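Local coordinates for lipolytic protein G-D-S-L family (Chitinophaga pinensis, PDB 4Q7Q) that probably acts as a lipase or esterase of the GDSL (SGNH hydrolase) family, though its substrate is not known, at residues L78-W83 with Q155-F160. Residues are numbered along the deposited sequence; the frame is centred on the assembly and turned at random.
Sequences LGTNDW and QTLEEF
The indole of W83 lies across the start of helix 157-171, its NE1 bonded to the carbonyl O of Q155 and L157 CB over one face of its five-membered ring. In this SGNH-hydrolase fold the contact joins the N-terminal parts of two helices, 80-85, which follows a central strand of the parallel sheet, and 157-171. W83 NE1 to Q155 O measures 3.0 Å with an N-H...O angle of 143°; the oxygen lies close to the indole plane, whereas NE1 stands above the carbonyl plane. L157 CB sits 4.0 Å from the centroid of the five-membered ring of W83 and almost on its normal, a CH-pi contact. F160 packs its ring face against W83 CB, 3.8 Å from the phenyl centroid, and the indole points its edge at the same ring in an offset edge-to-face pair with planes at 85°. W83 CG, anti to the backbone N (chi1 169°), is thereby set 3.8 Å from L157 CD1. An alanine in place of W83 would probably leave the Q155 carbonyl without its indole donor and L157 CB facing a gap. G79, the N-cap of helix 80-85, has backbone angles at which a side chain would collide with the preceding carbonyl. At the other helix start, T156 and E159 form a capping box: E159 N donates to T156 OG1, and T156 N to E159 OE2. One water bridges the two segments, donating to W83 O at 2.8 Å and accepting from Q155 NE2, which also hydrogen-bonds to R87 O.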
loop_
_atom_site.group_PDB
_atom_site.type_symbol
_atom_site.label_atom_id
_atom_site.label_comp_id
_atom_site.label_asym_id
_atom_site.label_seq_id
_atom_site.Cartn_x
_atom_site.Cartn_y
_atom_site.Cartn_z
ATOM N N LEU A 78 5.583 0.024 1.061
ATOM C CA LEU A 78 5.848 -0.722 -0.164
ATOM C C LEU A 78 5.650 -2.208 0.057
ATOM O O LEU A 78 5.748 -2.688 1.180
ATOM C CB LEU A 78 7.294 -0.509 -0.613
ATOM C CG LEU A 78 7.660 0.904 -1.042
ATOM C CD1 LEU A 78 9.183 1.036 -1.113
ATOM C CD2 LEU A 78 7.006 1.227 -2.382
ATOM N N GLY A 79 5.400 -2.933 -1.023
ATOM C CA GLY A 79 5.397 -4.374 -0.960
ATOM C C GLY A 79 4.232 -5.027 -1.679
ATOM O O GLY A 79 4.352 -6.150 -2.174
ATOM N N THR A 80 3.103 -4.333 -1.763
ATOM C CA THR A 80 1.932 -4.940 -2.375
ATOM C C THR A 80 2.178 -5.257 -3.856
ATOM O O THR A 80 1.756 -6.303 -4.361
ATOM C CB THR A 80 0.642 -4.108 -2.141
ATOM O OG1 THR A 80 -0.500 -4.936 -2.384
ATOM C CG2 THR A 80 0.584 -2.871 -3.029
ATOM N N ASN A 81 2.911 -4.393 -4.548
ATOM C CA ASN A 81 3.210 -4.667 -5.952
ATOM C C ASN A 81 4.277 -5.736 -6.114
ATOM O O ASN A 81 4.235 -6.496 -7.077
ATOM C CB ASN A 81 3.575 -3.387 -6.702
ATOM C CG ASN A 81 2.422 -2.416 -6.763
ATOM O OD1 ASN A 81 1.266 -2.827 -6.881
ATOM N ND2 ASN A 81 2.716 -1.127 -6.662
ATOM N N ASP A 82 5.224 -5.793 -5.177
ATOM C CA ASP A 82 6.200 -6.877 -5.148
ATOM C C ASP A 82 5.503 -8.223 -5.049
ATOM O O ASP A 82 5.860 -9.165 -5.750
ATOM C CB ASP A 82 7.138 -6.726 -3.948
ATOM C CG ASP A 82 7.893 -5.424 -3.957
ATOM O OD1 ASP A 82 7.257 -4.373 -3.746
ATOM O OD2 ASP A 82 9.128 -5.456 -4.153
ATOM N N TRP A 83 4.520 -8.305 -4.161
ATOM C CA TRP A 83 3.733 -9.525 -4.026
ATOM C C TRP A 83 3.042 -9.902 -5.333
ATOM O O TRP A 83 3.140 -11.047 -5.796
ATOM C CB TRP A 83 2.701 -9.408 -2.895
ATOM C CG TRP A 83 1.717 -10.543 -2.906
ATOM C CD1 TRP A 83 1.927 -11.813 -2.447
ATOM C CD2 TRP A 83 0.367 -10.511 -3.403
ATOM N NE1 TRP A 83 0.793 -12.576 -2.634
ATOM C CE2 TRP A 83 -0.175 -11.800 -3.220
ATOM C CE3 TRP A 83 -0.427 -9.521 -3.994
ATOM C CZ2 TRP A 83 -1.476 -12.125 -3.601
ATOM C CZ3 TRP A 83 -1.716 -9.841 -4.373
ATOM C CH2 TRP A 83 -2.231 -11.141 -4.170
ATOM N N GLN A 155 3.718 -17.340 -2.800
ATOM C CA GLN A 155 3.888 -16.440 -1.655
ATOM C C GLN A 155 2.584 -15.776 -1.250
ATOM O O GLN A 155 1.795 -15.372 -2.105
ATOM C CB GLN A 155 4.925 -15.354 -1.958
ATOM C CG GLN A 155 6.261 -15.907 -2.382
ATOM C CD GLN A 155 7.322 -14.827 -2.565
ATOM O OE1 GLN A 155 8.405 -14.896 -1.976
ATOM N NE2 GLN A 155 7.027 -13.841 -3.408
ATOM N N THR A 156 2.353 -15.663 0.057
ATOM C CA THR A 156 1.216 -14.892 0.551
ATOM C C THR A 156 1.638 -13.451 0.752
ATOM O O THR A 156 2.814 -13.161 0.964
ATOM C CB THR A 156 0.718 -15.398 1.908
ATOM O OG1 THR A 156 1.740 -15.181 2.888
ATOM C CG2 THR A 156 0.357 -16.879 1.846
ATOM N N LEU A 157 0.673 -12.547 0.715
ATOM C CA LEU A 157 0.957 -11.144 0.984
ATOM C C LEU A 157 1.405 -10.995 2.434
ATOM O O LEU A 157 2.242 -10.136 2.756
ATOM C CB LEU A 157 -0.270 -10.274 0.695
ATOM C CG LEU A 157 -0.102 -8.763 0.874
ATOM C CD1 LEU A 157 1.043 -8.209 0.016
ATOM C CD2 LEU A 157 -1.411 -8.078 0.529
ATOM N N GLU A 158 0.885 -11.858 3.303
ATOM C CA GLU A 158 1.281 -11.820 4.701
ATOM C C GLU A 158 2.791 -11.983 4.883
ATOM O O GLU A 158 3.371 -11.392 5.795
ATOM C CB GLU A 158 0.528 -12.868 5.520
ATOM C CG GLU A 158 0.828 -12.741 6.997
ATOM C CD GLU A 158 0.099 -13.748 7.857
ATOM O OE1 GLU A 158 -0.382 -14.770 7.321
ATOM O OE2 GLU A 158 0.004 -13.512 9.077
ATOM N N GLU A 159 3.431 -12.776 4.022
ATOM C CA GLU A 159 4.884 -12.929 4.103
ATOM C C GLU A 159 5.604 -11.602 3.912
ATOM O O GLU A 159 6.653 -11.359 4.513
ATOM C CB GLU A 159 5.388 -13.902 3.055
ATOM C CG GLU A 159 5.006 -15.325 3.313
ATOM C CD GLU A 159 5.506 -16.221 2.211
ATOM O OE1 GLU A 159 6.740 -16.345 2.061
ATOM O OE2 GLU A 159 4.669 -16.778 1.483
ATOM N N PHE A 160 5.042 -10.756 3.055
ATOM C CA PHE A 160 5.598 -9.429 2.803
ATOM C C PHE A 160 5.424 -8.538 4.030
ATOM O O PHE A 160 6.345 -7.824 4.425
ATOM C CB PHE A 160 4.963 -8.816 1.546
ATOM C CG PHE A 160 5.378 -9.501 0.278
ATOM C CD1 PHE A 160 4.887 -10.762 -0.039
ATOM C CD2 PHE A 160 6.281 -8.903 -0.592
ATOM C CE1 PHE A 160 5.285 -11.410 -1.200
ATOM C CE2 PHE A 160 6.682 -9.545 -1.749
ATOM C CZ PHE A 160 6.182 -10.794 -2.056
HETATM O O HOH W 1 4.442 -13.279 -4.692
#